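Local coordinates for amino acid adenylation domain-containing protein (Bacillus stratosphericus LAMA 585, PDB 6ULY) that probably selects and activates a 4-methyl-2-oxopentanoyl keto acid as its acyl adenylate, serving as the first adenylation domain of a nonribosomal depsipeptide synthetase, at residues Leu42-Ser45 and Gly51-Glu54; Ala80-Phe85 and Met229-Asn234. All blocks are in the same frame, centred on the assembly; numbering follows the deposited sequence.

Contact 1 (Leu42-Ser45 and Gly51-Glu54); sequences LTQS and GDAE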
loop_
_atom_site.group_PDB
_atom_site.type_symbol
_atom_site.label_atom_id
_atom_site.label_comp_id
_atom_site.label_asym_id
_atom_site.label_seq_id
_atom_site.Cartn_x
_atom_site.Cartn_y
_atom_site.Cartn_z
ATOM N N LEU A 42 -9.969 -36.529 17.794
ATOM C CA LEU A 42 -10.985 -35.974 18.680
ATOM C C LEU A 42 -12.228 -35.686 17.850
ATOM O O LEU A 42 -12.171 -34.902 16.896
ATOM C CB LEU A 42 -10.473 -34.705 19.367
ATOM C CG LEU A 42 -11.283 -34.162 20.546
ATOM C CD1 LEU A 42 -10.399 -33.303 21.436
ATOM C CD2 LEU A 42 -12.490 -33.360 20.079
ATOM N N THR A 43 -13.341 -36.326 18.201
ATOM C CA THR A 43 -14.585 -36.177 17.459
ATOM C C THR A 43 -15.488 -35.155 18.137
ATOM O O THR A 43 -15.435 -34.953 19.354
ATOM C CB THR A 43 -15.333 -37.507 17.341
ATOM O OG1 THR A 43 -15.660 -37.992 18.650
ATOM C CG2 THR A 43 -14.495 -38.530 16.596
ATOM N N GLN A 44 -16.325 -34.511 17.322
ATOM C CA GLN A 44 -17.279 -33.517 17.808
ATOM C C GLN A 44 -18.418 -33.480 16.796
ATOM O O GLN A 44 -18.316 -32.797 15.773
ATOM C CB GLN A 44 -16.632 -32.149 17.965
ATOM C CG GLN A 44 -17.546 -31.076 18.554
ATOM C CD GLN A 44 -17.007 -29.667 18.331
ATOM O OE1 GLN A 44 -16.448 -29.371 17.278
ATOM N NE2 GLN A 44 -17.168 -28.799 19.326
ATOM N N SER A 45 -19.483 -34.226 17.079
ATOM C CA SER A 45 -20.633 -34.230 16.191
ATOM C C SER A 45 -21.187 -32.817 16.041
ATOM O O SER A 45 -20.948 -31.932 16.870
ATOM C CB SER A 45 -21.722 -35.157 16.724
ATOM O OG SER A 45 -22.286 -34.632 17.914
ATOM N N GLY A 51 -24.006 -27.781 21.245
ATOM C CA GLY A 51 -23.937 -27.664 22.692
ATOM C C GLY A 51 -22.638 -27.037 23.162
ATOM O O GLY A 51 -22.639 -26.156 24.027
ATOM N N ASP A 52 -21.512 -27.487 22.604
ATOM C CA ASP A 52 -20.236 -26.852 22.920
ATOM C C ASP A 52 -20.279 -25.357 22.629
ATOM O O ASP A 52 -19.825 -24.546 23.447
ATOM C CB ASP A 52 -19.110 -27.521 22.134
ATOM C CG ASP A 52 -18.805 -28.915 22.644
ATOM O OD1 ASP A 52 -19.055 -29.159 23.840
ATOM O OD2 ASP A 52 -18.321 -29.761 21.858
ATOM N N ALA A 53 -20.832 -24.971 21.476
ATOM C CA ALA A 53 -20.935 -23.551 21.154
ATOM C C ALA A 53 -21.814 -22.826 22.163
ATOM O O ALA A 53 -21.543 -21.674 22.521
ATOM C CB ALA A 53 -21.481 -23.371 19.738
ATOM N N GLU A 54 -22.873 -23.489 22.633
ATOM C CA GLU A 54 -23.734 -22.880 23.641
ATOM C C GLU A 54 -23.015 -22.744 24.976
ATOM O O GLU A 54 -23.237 -21.770 25.703
ATOM C CB GLU A 54 -25.015 -23.701 23.795
ATOM C CG GLU A 54 -26.005 -23.513 22.648
ATOM C CD GLU A 54 -27.087 -24.576 22.613
ATOM O OE1 GLU A 54 -28.001 -24.465 21.769
ATOM O OE2 GLU A 54 -27.024 -25.523 23.427
#
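Gln44 sends its CG away from its own backbone N (chi1 -176°) and stays extended to the amide, while Asp52 turns its CG beside the backbone N of its helix; the two side chains thus reach each other from opposite directions although their CA atoms lie 8.9 Å apart. A single bond joins them, Gln44 NE2 to Asp52 OD2 at 2.9 Å and almost straight (173°). The acceptor lies nearly in the amide plane of Gln44, whereas on the aspartate side the lone pair in use is the anti one, facing away from the other carboxylate oxygen. The amide and carboxylate planes are 34° apart, and only OD2 of the carboxylate takes part in the bond. Little else touches: Gln44 CG passes 3.6 Å from Asp52 OD2, and Asp52 CB stands at the same distance from Gln44 NE2. The bond spans a strand-to-helix junction. Strand 41-45, at the edge of the nine-stranded mixed sheet and antiparallel to strand 31-35, runs directly into helix 46-62, and Ser45 is the N-cap, its OG bonded to Gln48 N. Asp52, in the second turn of this helix, points its CB toward the strand. Buried Gln44 is held by more than Asp52: NE2 also bonds to Thr83 OG1 of helix 78-91, and OE1 to Tyr34 OH on the neighbouring strand. Both ends of the amide are engaged, which probably fixes its orientation. Partly exposed Asp52 also touches Leu157 of a loop, while on the same helix Ala53 touches Trp86 and Glu54 forms a salt bridge with Arg161.

Contact 2 (Ala80-Phe85 and Met229-Asn234); sequences AMVTAF and MFHLVN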
loop_
_atom_site.group_PDB
_atom_site.type_symbol
_atom_site.label_atom_id
_atom_site.label_comp_id
_atom_site.label_asym_id
_atom_site.label_seq_id
_atom_site.Cartn_x
_atom_site.Cartn_y
_atom_site.Cartn_z
ATOM N N ALA A 80 -11.054 -25.583 19.350
ATOM C CA ALA A 80 -11.453 -24.382 20.072
ATOM C C ALA A 80 -11.949 -23.295 19.122
ATOM O O ALA A 80 -12.881 -22.554 19.456
ATOM C CB ALA A 80 -10.285 -23.870 20.914
ATOM N N MET A 81 -11.344 -23.180 17.934
ATOM C CA MET A 81 -11.713 -22.099 17.020
ATOM C C MET A 81 -13.075 -22.351 16.386
ATOM O O MET A 81 -13.922 -21.450 16.333
ATOM C CB MET A 81 -10.649 -21.933 15.935
ATOM C CG MET A 81 -11.041 -20.942 14.839
ATOM S SD MET A 81 -9.615 -20.220 13.999
ATOM C CE MET A 81 -8.658 -21.678 13.604
ATOM N N VAL A 82 -13.292 -23.565 15.871
ATOM C CA VAL A 82 -14.602 -23.938 15.341
ATOM C C VAL A 82 -15.682 -23.695 16.386
ATOM O O VAL A 82 -16.747 -23.139 16.095
ATOM C CB VAL A 82 -14.592 -25.408 14.882
ATOM C CG1 VAL A 82 -16.008 -25.899 14.631
ATOM C CG2 VAL A 82 -13.742 -25.578 13.636
ATOM N N THR A 83 -15.426 -24.120 17.624
ATOM C CA THR A 83 -16.412 -23.945 18.685
ATOM C C THR A 83 -16.614 -22.472 19.003
ATOM O O THR A 83 -17.749 -22.019 19.195
ATOM C CB THR A 83 -15.976 -24.706 19.941
ATOM O OG1 THR A 83 -15.831 -26.094 19.629
ATOM C CG2 THR A 83 -16.992 -24.549 21.063
ATOM N N ALA A 84 -15.519 -21.715 19.077
ATOM C CA ALA A 84 -15.619 -20.288 19.354
ATOM C C ALA A 84 -16.367 -19.562 18.244
ATOM O O ALA A 84 -17.123 -18.620 18.507
ATOM C CB ALA A 84 -14.221 -19.697 19.534
ATOM N N PHE A 85 -16.161 -19.980 16.995
ATOM C CA PHE A 85 -16.851 -19.345 15.878
ATOM C C PHE A 85 -18.358 -19.500 16.005
ATOM O O PHE A 85 -19.113 -18.543 15.790
ATOM C CB PHE A 85 -16.365 -19.948 14.563
ATOM C CG PHE A 85 -17.124 -19.473 13.361
ATOM C CD1 PHE A 85 -16.753 -18.308 12.708
ATOM C CD2 PHE A 85 -18.203 -20.195 12.875
ATOM C CE1 PHE A 85 -17.448 -17.871 11.596
ATOM C CE2 PHE A 85 -18.902 -19.761 11.764
ATOM C CZ PHE A 85 -18.523 -18.595 11.124
ATOM N N MET A 229 -15.282 -21.997 2.017
ATOM C CA MET A 229 -15.323 -22.977 0.936
ATOM C C MET A 229 -15.420 -24.403 1.464
ATOM O O MET A 229 -15.949 -25.283 0.774
ATOM C CB MET A 229 -14.094 -22.837 0.039
ATOM C CG MET A 229 -14.121 -23.757 -1.169
ATOM S SD MET A 229 -12.725 -23.522 -2.288
ATOM C CE MET A 229 -11.356 -24.033 -1.250
ATOM N N PHE A 230 -14.939 -24.655 2.682
ATOM C CA PHE A 230 -14.970 -26.001 3.247
ATOM C C PHE A 230 -15.791 -26.043 4.528
ATOM O O PHE A 230 -16.867 -26.646 4.529
ATOM C CB PHE A 230 -13.545 -26.517 3.453
ATOM C CG PHE A 230 -13.056 -27.348 2.304
ATOM C CD1 PHE A 230 -12.825 -28.701 2.460
ATOM C CD2 PHE A 230 -12.880 -26.783 1.050
ATOM C CE1 PHE A 230 -12.401 -29.472 1.399
ATOM C CE2 PHE A 230 -12.460 -27.551 -0.017
ATOM C CZ PHE A 230 -12.219 -28.898 0.158
ATOM N N HIS A 231 -15.343 -25.407 5.609
ATOM C CA HIS A 231 -16.029 -25.586 6.885
ATOM C C HIS A 231 -17.519 -25.273 6.762
ATOM O O HIS A 231 -18.367 -26.110 7.096
ATOM C CB HIS A 231 -15.378 -24.722 7.964
ATOM C CG HIS A 231 -16.077 -24.790 9.286
ATOM N ND1 HIS A 231 -16.316 -25.979 9.944
ATOM C CD2 HIS A 231 -16.597 -23.816 10.068
ATOM C CE1 HIS A 231 -16.947 -25.732 11.078
ATOM N NE2 HIS A 231 -17.131 -24.427 11.176
ATOM N N LEU A 232 -17.862 -24.077 6.268
ATOM C CA LEU A 232 -19.274 -23.707 6.201
ATOM C C LEU A 232 -20.008 -24.499 5.126
ATOM O O LEU A 232 -21.170 -24.877 5.313
ATOM C CB LEU A 232 -19.424 -22.205 5.964
ATOM C CG LEU A 232 -19.079 -21.318 7.163
ATOM C CD1 LEU A 232 -19.254 -19.850 6.797
ATOM C CD2 LEU A 232 -19.917 -21.669 8.384
ATOM N N VAL A 233 -19.357 -24.758 3.992
ATOM C CA VAL A 233 -19.951 -25.644 2.996
ATOM C C VAL A 233 -20.253 -27.000 3.616
ATOM O O VAL A 233 -21.288 -27.617 3.331
ATOM C CB VAL A 233 -19.023 -25.779 1.776
ATOM C CG1 VAL A 233 -19.361 -27.036 0.985
ATOM C CG2 VAL A 233 -19.126 -24.550 0.889
ATOM N N ASN A 234 -19.356 -27.485 4.478
ATOM C CA ASN A 234 -19.534 -28.804 5.074
ATOM C C ASN A 234 -20.697 -28.811 6.059
ATOM O O ASN A 234 -21.529 -29.722 6.041
ATOM C CB ASN A 234 -18.240 -29.244 5.761
ATOM C CG ASN A 234 -17.117 -29.505 4.781
ATOM O OD1 ASN A 234 -17.347 -29.942 3.652
ATOM N ND2 ASN A 234 -15.890 -29.234 5.207
#
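The imidazole of His231 is gripped at both nitrogens while Val82 packs on CE1, the carbon between them, largely from one face. NE2 is bonded to Trp86 NE1, one turn beyond Val82 on the same helix, and ND1 to Gln241 OE1 of strand 240-243. Since an indole N-H can only donate, NE2 acts as acceptor there, which is consistent with a neutral ring carrying its proton on ND1. Held at two points, the ring is probably restrained from turning about its CB-CG bond. Its chi1 of 177° carries it out from helix 224-237 toward helix 78-91. There Val82 CG1 comes to 3.7 Å from His231 CE1 and 3.9 Å from His231 NE2, and Val82 CG2 lies over one ring face, 4.1 Å from His231 CE1. Beside this, Phe85 and Leu232 form a purely apolar pair: Leu232 CD2 approaches Phe85 CE2 obliquely at 4.0 Å, the two side chains crossing at about a right angle. Leu232 sets off to one side of the gap, and its CD2 branch reaches Phe85. Helix 224-237 carries a wider pi-type turn at 229-232; Met229, at its start, touches the bound keto acyl adenylate, from which the Leu232 side chain is about 12 Å away. Both helices are crossovers of parallel beta-alpha-beta units, 78-91 linking strands 70-74 and 94-97 of one sheet and 224-237 linking 214-217 and 240-243 of another. Leu32 of strand 31-35 touches both Val82 and His231, Leu49 of helix 46-62 backs Val82, and Val196 and Val200 of helix 193-207 pack against Leu232.

Overall arrangement
Helix 78-91 ties the two contacts together, their centres about 11 Å apart. Contact 2 is buried, with all four touching residues enclosed between helices that connect strands of different sheets; contact 1 is more peripheral, about 27 Å from the chain centre against 16 Å, and only partly buried. Their chemistry follows: one short-range polar bond between a strand and the helix after it, against apolar and histidine packing between elements far apart in sequence. Thr83, which makes no contact with 229-234, is the connection: its hydroxyl meets the Gln44 amide of contact 1, and Thr83 CG2 packs 3.7 Å from Asp52 O.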